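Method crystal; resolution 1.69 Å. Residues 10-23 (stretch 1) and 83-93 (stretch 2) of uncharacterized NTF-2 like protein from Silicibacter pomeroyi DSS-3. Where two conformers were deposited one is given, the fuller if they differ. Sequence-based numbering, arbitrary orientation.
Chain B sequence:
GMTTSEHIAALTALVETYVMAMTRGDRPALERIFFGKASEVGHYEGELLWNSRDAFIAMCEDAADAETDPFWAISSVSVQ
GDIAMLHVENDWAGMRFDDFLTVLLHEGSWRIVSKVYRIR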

ATOM      1  N   ALA B  10     -13.689   7.784   7.982  1.00 22.84           N
ATOM      2  CA  ALA B  10     -14.944   7.128   7.539  1.00 23.06           C
ATOM      3  C   ALA B  10     -14.726   5.661   7.137  1.00 22.85           C
ATOM      4  O   ALA B  10     -15.531   4.773   7.466  1.00 22.57           O
ATOM      5  N   LEU B  11     -13.612   5.408   6.454  1.00 23.17           N
ATOM      6  CA  LEU B  11     -13.233   4.065   6.013  1.00 23.17           C
ATOM      7  C   LEU B  11     -12.897   3.182   7.220  1.00 23.42           C
ATOM      8  O   LEU B  11     -13.241   1.996   7.242  1.00 23.85           O
ATOM      9  N   THR B  12     -12.258   3.772   8.233  1.00 23.85           N
ATOM     10  CA  THR B  12     -11.914   3.069   9.466  1.00 24.36           C
ATOM     11  C   THR B  12     -13.220   2.631  10.152  1.00 24.32           C
ATOM     12  O   THR B  12     -13.320   1.475  10.608  1.00 23.23           O
ATOM     13  N   ALA B  13     -14.196   3.545  10.206  1.00 23.89           N
ATOM     14  CA  ALA B  13     -15.530   3.243  10.783  1.00 24.29           C
ATOM     15  C   ALA B  13     -16.213   2.145   9.976  1.00 25.04           C
ATOM     16  O   ALA B  13     -16.842   1.257  10.556  1.00 25.93           O
ATOM     17  N   LEU B  14     -16.122   2.233   8.649  1.00 25.38           N
ATOM     18  CA  LEU B  14     -16.693   1.236   7.746  1.00 25.38           C
ATOM     19  C   LEU B  14     -16.121  -0.142   8.045  1.00 24.73           C
ATOM     20  O   LEU B  14     -16.875  -1.113   8.105  1.00 24.85           O
ATOM     21  N   VAL B  15     -14.805  -0.241   8.245  1.00 24.80           N
ATOM     22  CA  VAL B  15     -14.169  -1.532   8.550  1.00 25.05           C
ATOM     23  C   VAL B  15     -14.716  -2.098   9.869  1.00 25.26           C
ATOM     24  O   VAL B  15     -15.037  -3.271   9.952  1.00 25.37           O
ATOM     25  N   GLU B  16     -14.820  -1.253  10.892  1.00 26.90           N
ATOM     26  CA  GLU B  16     -15.365  -1.686  12.169  1.00 28.15           C
ATOM     27  C   GLU B  16     -16.814  -2.192  12.007  1.00 27.14           C
ATOM     28  O   GLU B  16     -17.177  -3.234  12.546  1.00 26.46           O
ATOM     29  N   THR B  17     -17.619  -1.467  11.241  1.00 26.07           N
ATOM     30  CA  THR B  17     -19.000  -1.857  10.985  1.00 25.84           C
ATOM     31  C   THR B  17     -19.045  -3.207  10.270  1.00 25.67           C
ATOM     32  O   THR B  17     -19.849  -4.085  10.610  1.00 25.43           O
ATOM     33  N   TYR B  18     -18.185  -3.337   9.259  1.00 25.37           N
ATOM     34  CA  TYR B  18     -18.063  -4.570   8.500  1.00 26.57           C
ATOM     35  C   TYR B  18     -17.718  -5.778   9.360  1.00 25.41           C
ATOM     36  O   TYR B  18     -18.447  -6.770   9.344  1.00 25.19           O
ATOM     37  N   VAL B  19     -16.663  -5.674  10.158  1.00 24.22           N
ATOM     38  CA  VAL B  19     -16.215  -6.805  10.991  0.50 24.37           C
ATOM     39  C   VAL B  19     -17.284  -7.199  12.022  1.00 24.44           C
ATOM     40  O   VAL B  19     -17.590  -8.389  12.193  1.00 24.08           O
HETATM   41  N   MSE B  20     -17.888  -6.206  12.661  1.00 24.17           N
HETATM   42  CA  MSE B  20     -18.933  -6.488  13.656  0.67 24.91           C
HETATM   43  C   MSE B  20     -20.196  -7.044  13.025  1.00 24.22           C
HETATM   44  O   MSE B  20     -20.778  -7.976  13.563  1.00 23.24           O
ATOM     45  N   ALA B  21     -20.624  -6.487  11.896  1.00 23.78           N
ATOM     46  CA  ALA B  21     -21.828  -6.966  11.218  1.00 23.48           C
ATOM     47  C   ALA B  21     -21.633  -8.411  10.754  1.00 24.00           C
ATOM     48  O   ALA B  21     -22.539  -9.239  10.857  1.00 23.93           O
HETATM   49  N   MSE B  22     -20.437  -8.712  10.253  1.00 24.12           N
HETATM   50  CA  MSE B  22     -20.116 -10.077   9.826  0.56 24.11           C
HETATM   51  C   MSE B  22     -20.172 -11.022  11.004  1.00 24.24           C
HETATM   52  O   MSE B  22     -20.824 -12.065  10.934  1.00 23.80           O
ATOM     53  N   THR B  23     -19.493 -10.647  12.089  1.00 23.25           N
ATOM     54  CA  THR B  23     -19.450 -11.462  13.308  1.00 23.27           C
ATOM     55  C   THR B  23     -20.834 -11.705  13.895  1.00 23.04           C
ATOM     56  O   THR B  23     -21.154 -12.832  14.258  1.00 22.53           O
ATOM     57  N   ILE B  83     -12.398   6.655  -4.634  1.00 21.82           N
ATOM     58  CA  ILE B  83     -12.131   5.213  -4.553  1.00 22.24           C
ATOM     59  C   ILE B  83     -11.126   4.912  -3.442  1.00 22.42           C
ATOM     60  O   ILE B  83     -10.245   5.728  -3.132  1.00 22.33           O
ATOM     61  N   ALA B  84     -11.285   3.740  -2.833  1.00 22.70           N
ATOM     62  CA  ALA B  84     -10.378   3.292  -1.779  1.00 23.03           C
ATOM     63  C   ALA B  84     -10.178   1.801  -1.864  1.00 24.26           C
ATOM     64  O   ALA B  84     -11.029   1.071  -2.419  1.00 23.73           O
HETATM   65  N   MSE B  85      -9.043   1.357  -1.350  1.00 25.11           N
HETATM   66  CA  MSE B  85      -8.743  -0.055  -1.303  0.57 27.44           C
HETATM   67  C   MSE B  85      -8.098  -0.281   0.063  1.00 25.99           C
HETATM   68  O   MSE B  85      -7.206   0.481   0.450  1.00 25.09           O
ATOM     69  N   LEU B  86      -8.568  -1.301   0.773  1.00 25.76           N
ATOM     70  CA  LEU B  86      -8.144  -1.592   2.138  0.50 26.13           C
ATOM     71  C   LEU B  86      -7.692  -3.017   2.331  1.00 25.70           C
ATOM     72  O   LEU B  86      -8.268  -3.930   1.743  1.00 26.19           O
ATOM     73  N   HIS B  87      -6.693  -3.206   3.180  1.00 24.20           N
ATOM     74  CA  HIS B  87      -6.186  -4.532   3.564  1.00 24.02           C
ATOM     75  C   HIS B  87      -6.566  -4.628   5.043  1.00 23.70           C
ATOM     76  O   HIS B  87      -6.056  -3.856   5.871  1.00 23.25           O
ATOM     77  N   VAL B  88      -7.460  -5.565   5.364  1.00 23.60           N
ATOM     78  CA  VAL B  88      -7.910  -5.797   6.701  1.00 23.72           C
ATOM     79  C   VAL B  88      -7.611  -7.228   7.139  1.00 24.28           C
ATOM     80  O   VAL B  88      -7.812  -8.166   6.348  1.00 24.84           O
ATOM     81  N   GLU B  89      -7.078  -7.380   8.352  1.00 24.42           N
ATOM     82  CA  GLU B  89      -6.825  -8.674   8.962  0.50 25.35           C
ATOM     83  C   GLU B  89      -7.994  -8.927   9.867  1.00 25.86           C
ATOM     84  O   GLU B  89      -8.391  -8.021  10.582  1.00 25.66           O
ATOM     85  N   ASN B  90      -8.568 -10.126   9.853  1.00 26.66           N
ATOM     86  CA  ASN B  90      -9.686 -10.376  10.769  1.00 27.87           C
ATOM     87  C   ASN B  90      -9.916 -11.846  11.017  1.00 28.05           C
ATOM     88  O   ASN B  90      -9.519 -12.668  10.223  1.00 27.16           O
ATOM     89  N   ASP B  91     -10.520 -12.140  12.160  1.00 28.06           N
ATOM     90  CA  ASP B  91     -10.875 -13.491  12.521  1.00 28.83           C
ATOM     91  C   ASP B  91     -12.351 -13.666  12.250  1.00 28.41           C
ATOM     92  O   ASP B  91     -13.135 -12.751  12.467  1.00 27.51           O
ATOM     93  N   TRP B  92     -12.708 -14.833  11.744  1.00 27.74           N
ATOM     94  CA  TRP B  92     -14.099 -15.180  11.499  1.00 27.86           C
ATOM     95  C   TRP B  92     -14.216 -16.695  11.508  1.00 27.58           C
ATOM     96  O   TRP B  92     -13.428 -17.381  10.861  1.00 27.31           O
ATOM     97  N   ALA B  93     -15.176 -17.208  12.273  1.00 27.89           N
ATOM     98  CA  ALA B  93     -15.438 -18.646  12.336  1.00 28.18           C
ATOM     99  C   ALA B  93     -14.206 -19.506  12.619  1.00 28.10           C
ATOM    100  O   ALA B  93     -14.063 -20.589  12.058  1.00 28.82           O
TER

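Helix 10-23 lies along strand 83-92 with the two chain directions nearly parallel, 12° apart, and axes 9.6 Å apart at closest approach. No direct hydrogen bond joins the two stretches; the contact is made by apolar side chains and, toward its C-terminal end, by a selenium-aromatic interaction and two waters.

The strand alternates. The CA-to-CB bonds of Ala-84, Leu-86, Val-88, Asn-90 and Trp-92 point toward the helix, whereas those of Ile-83 and Met-85 point away. Leu-11, Val-15, Tyr-18, Val-19 and Met-22 share one face of the helix; steps of three or four residues (11, 15, 18 or 19, 22) bring successive turns back to the strand.

With the m, t rotamer, both methyls of Leu-11 reach Ala-84, CD1 at 3.6 Å and CD2 at 3.9 Å from its CB, and CD2 of Leu-11 is also 4.1 Å from CD2 of Leu-86. Leu-86 has chi1 m and a chi2 of -85°, and its other methyl, CD1, is 4.1 Å from CG2 of Val-15. With chi1 t, Val-15 straddles two strand residues, since its CG1 also meets CG1 of Val-88 at 3.8 Å. Val-88 is t as well, and the same CG1 is approached more loosely by CG2 of Val-19, also t, at 4.5 Å.

Further along, Tyr-18, with chi1 at 155°, brings its hydroxyl to the side of Asn-90, whose chi1 is p. The 3.8 Å between Tyr-18 OH and Asn-90 ND2 is a contact without a hydrogen bond; both atoms find hydrogen-bonding partners elsewhere in the structure.

Met-22, a selenomethionine, extends through t, t torsions before turning at chi3 (m). The t chi1 sets CG of Met-22 3.5 Å from CD1 of Trp-92, and the t chi2 carries SE over one face of the indole, 4.1 Å from the centroid of its five-membered ring and 21° off the ring normal. Trp-92 has chi1 t and chi2 75°, presenting that face to the selenium.

Water supplies the polar links. Trp-92 NE1 donates to water 1 at 3.0 Å, and this water lies 2.7 Å from Met-22 O, so the indole nitrogen reaches the helix backbone indirectly. Thr-23, whose CA-to-CB bond points sideways, uses its m rotamer to donate from OG1 to Val-19 O at 2.8 Å, one turn back. Its OG1 also accepts from water 2 at 2.7 Å, and that water donates to Asp-91 O, likewise at 2.7 Å, bridging helix side chain and strand backbone.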

ATOM      1  CB  ALA B  10     -15.584   7.907   6.403  1.00 22.94           C
ATOM      2  CB  LEU B  11     -12.069   4.149   4.995  1.00 23.27           C
ATOM      3  CG  LEU B  11     -12.448   4.704   3.615  1.00 22.29           C
ATOM      4  CD1 LEU B  11     -11.182   5.229   2.836  1.00 22.60           C
ATOM      5  CD2 LEU B  11     -13.244   3.700   2.787  1.00 23.00           C
ATOM      6  CB  THR B  12     -11.021   3.947  10.384  1.00 25.11           C
ATOM      7  OG1 THR B  12      -9.795   4.252   9.688  1.00 26.51           O
ATOM      8  CG2 THR B  12     -10.691   3.234  11.662  1.00 26.20           C
ATOM      9  CB  ALA B  13     -16.412   4.465  10.812  1.00 23.93           C
ATOM     10  CB  LEU B  14     -16.459   1.617   6.282  1.00 25.64           C
ATOM     11  CG  LEU B  14     -16.928   0.634   5.202  1.00 26.65           C
ATOM     12  CD1 LEU B  14     -18.418   0.469   5.272  1.00 27.57           C
ATOM     13  CD2 LEU B  14     -16.487   1.122   3.802  1.00 26.88           C
ATOM     14  CB  VAL B  15     -12.646  -1.428   8.627  1.00 25.14           C
ATOM     15  CG1 VAL B  15     -12.058  -2.767   9.069  1.00 24.81           C
ATOM     16  CG2 VAL B  15     -12.086  -1.032   7.272  1.00 24.73           C
ATOM     17  CB  GLU B  16     -15.305  -0.569  13.203  1.00 29.35           C
ATOM     18  CG  GLU B  16     -15.847  -1.023  14.571  1.00 31.19           C
ATOM     19  CD  GLU B  16     -15.604  -0.022  15.693  1.00 32.12           C
ATOM     20  OE1 GLU B  16     -15.171   1.122  15.444  1.00 35.05           O
ATOM     21  OE2 GLU B  16     -15.852  -0.391  16.861  1.00 35.20           O
ATOM     22  CB  THR B  17     -19.738  -0.780  10.174  1.00 25.76           C
ATOM     23  OG1 THR B  17     -19.750   0.437  10.935  1.00 26.40           O
ATOM     24  CG2 THR B  17     -21.151  -1.222   9.900  1.00 26.45           C
ATOM     25  CB  TYR B  18     -17.033  -4.388   7.346  1.00 29.10           C
ATOM     26  CG  TYR B  18     -16.385  -5.659   6.892  1.00 29.59           C
ATOM     27  CD1 TYR B  18     -17.131  -6.676   6.354  1.00 30.58           C
ATOM     28  CD2 TYR B  18     -15.005  -5.832   6.995  1.00 30.65           C
ATOM     29  CE1 TYR B  18     -16.540  -7.830   5.965  1.00 31.04           C
ATOM     30  CE2 TYR B  18     -14.401  -6.989   6.613  1.00 30.33           C
ATOM     31  CZ  TYR B  18     -15.158  -7.998   6.102  1.00 30.69           C
ATOM     32  OH  TYR B  18     -14.512  -9.165   5.725  1.00 31.16           O
ATOM     33  CB  VAL B  19     -14.854  -6.509  11.667  0.50 24.09           C
ATOM     34  CG1 VAL B  19     -14.401  -7.677  12.505  0.50 23.54           C
ATOM     35  CG2 VAL B  19     -13.792  -6.195  10.612  0.50 24.14           C
HETATM   36  CB  MSE B  20     -19.284  -5.249  14.483  0.67 26.23           C
HETATM   37  CG  MSE B  20     -18.164  -4.690  15.332  0.67 27.26           C
HETATM   38 SE   MSE B  20     -17.258  -6.032  16.391  0.50 30.35          SE
HETATM   39  CE  MSE B  20     -18.844  -6.840  17.180  0.67 28.52           C
ATOM     40  CB  ALA B  21     -22.242  -6.036  10.055  1.00 23.14           C
HETATM   41  CB  MSE B  22     -18.729 -10.165   9.202  0.56 24.23           C
HETATM   42  CG  MSE B  22     -18.238 -11.620   8.963  0.56 24.46           C
HETATM   43 SE   MSE B  22     -16.649 -11.751   7.853  0.42 23.77          SE
HETATM   44  CE  MSE B  22     -17.272 -10.602   6.544  0.56 25.57           C
ATOM     45  CB  THR B  23     -18.552 -10.796  14.364  1.00 23.25           C
ATOM     46  OG1 THR B  23     -17.236 -10.613  13.819  1.00 22.75           O
ATOM     47  CG2 THR B  23     -18.512 -11.615  15.647  1.00 23.23           C
ATOM     48  CB  ILE B  83     -11.703   4.565  -5.911  1.00 22.61           C
ATOM     49  CG1 ILE B  83     -10.445   5.199  -6.497  1.00 22.46           C
ATOM     50  CG2 ILE B  83     -12.877   4.642  -6.913  1.00 22.29           C
ATOM     51  CD1 ILE B  83      -9.839   4.385  -7.669  1.00 22.92           C
ATOM     52  CB  ALA B  84     -10.892   3.657  -0.384  1.00 23.15           C
HETATM   53  CB  MSE B  85      -7.887  -0.418  -2.488  0.57 29.07           C
HETATM   54  CG  MSE B  85      -7.737  -1.866  -2.659  0.57 30.64           C
HETATM   55 SE   MSE B  85      -6.798  -2.260  -4.312  0.43 33.17          SE
HETATM   56  CE  MSE B  85      -5.245  -1.071  -4.146  0.57 31.71           C
ATOM     57  CB  LEU B  86      -9.337  -1.417   3.091  0.50 26.40           C
ATOM     58  CG  LEU B  86     -10.118  -0.135   3.493  0.50 26.50           C
ATOM     59  CD1 LEU B  86      -9.459   0.634   4.649  0.50 25.88           C
ATOM     60  CD2 LEU B  86     -10.430   0.779   2.287  0.50 26.23           C
ATOM     61  CB  HIS B  87      -4.689  -4.735   3.327  1.00 24.19           C
ATOM     62  CG  HIS B  87      -4.130  -5.995   3.917  1.00 23.66           C
ATOM     63  ND1 HIS B  87      -2.781  -6.168   4.156  1.00 23.89           N
ATOM     64  CD2 HIS B  87      -4.738  -7.119   4.364  1.00 23.80           C
ATOM     65  CE1 HIS B  87      -2.582  -7.368   4.673  1.00 23.70           C
ATOM     66  NE2 HIS B  87      -3.753  -7.966   4.810  1.00 23.44           N
ATOM     67  CB  VAL B  88      -9.477  -5.594   6.829  1.00 24.33           C
ATOM     68  CG1 VAL B  88      -9.977  -5.787   8.281  1.00 23.93           C
ATOM     69  CG2 VAL B  88      -9.911  -4.205   6.303  1.00 24.85           C
ATOM     70  CB  GLU B  89      -5.611  -8.688   9.875  0.50 25.55           C
ATOM     71  CG  GLU B  89      -4.278  -8.448   9.256  0.50 25.56           C
ATOM     72  CD  GLU B  89      -3.155  -8.535  10.293  0.50 25.70           C
ATOM     73  OE1 GLU B  89      -3.417  -8.420  11.504  0.50 25.05           O
ATOM     74  OE2 GLU B  89      -1.993  -8.733   9.906  0.50 26.30           O
ATOM     75  CB  ASN B  90     -10.967  -9.692  10.296  1.00 29.29           C
ATOM     76  CG  ASN B  90     -11.450 -10.181   8.976  1.00 30.37           C
ATOM     77  OD1 ASN B  90     -11.897 -11.309   8.851  1.00 32.24           O
ATOM     78  ND2 ASN B  90     -11.475  -9.300   8.002  1.00 31.90           N
ATOM     79  CB  ASP B  91     -10.642 -13.803  13.995  1.00 30.26           C
ATOM     80  CG  ASP B  91      -9.195 -13.963  14.347  1.00 31.36           C
ATOM     81  OD1 ASP B  91      -8.374 -14.051  13.432  1.00 32.96           O
ATOM     82  OD2 ASP B  91      -8.876 -14.049  15.550  1.00 32.59           O
ATOM     83  CB  TRP B  92     -14.617 -14.617  10.171  1.00 28.29           C
ATOM     84  CG  TRP B  92     -16.048 -15.044   9.888  1.00 28.30           C
ATOM     85  CD1 TRP B  92     -17.167 -14.564  10.480  1.00 28.54           C
ATOM     86  CD2 TRP B  92     -16.487 -16.028   8.943  1.00 28.09           C
ATOM     87  NE1 TRP B  92     -18.284 -15.182   9.968  1.00 28.47           N
ATOM     88  CE2 TRP B  92     -17.900 -16.080   9.015  1.00 28.31           C
ATOM     89  CE3 TRP B  92     -15.826 -16.878   8.047  1.00 28.81           C
ATOM     90  CZ2 TRP B  92     -18.667 -16.950   8.232  1.00 28.53           C
ATOM     91  CZ3 TRP B  92     -16.597 -17.734   7.237  1.00 28.67           C
ATOM     92  CH2 TRP B  92     -17.998 -17.770   7.354  1.00 28.69           C
ATOM     93  CB  ALA B  93     -16.112 -19.086  11.028  1.00 28.06           C
TER
HETATM   94  O   HOH W   1     -20.965 -14.747  11.174  1.00 11.89           O
HETATM   95  O   HOH W   2     -15.607 -12.731  13.658  1.00 24.17           O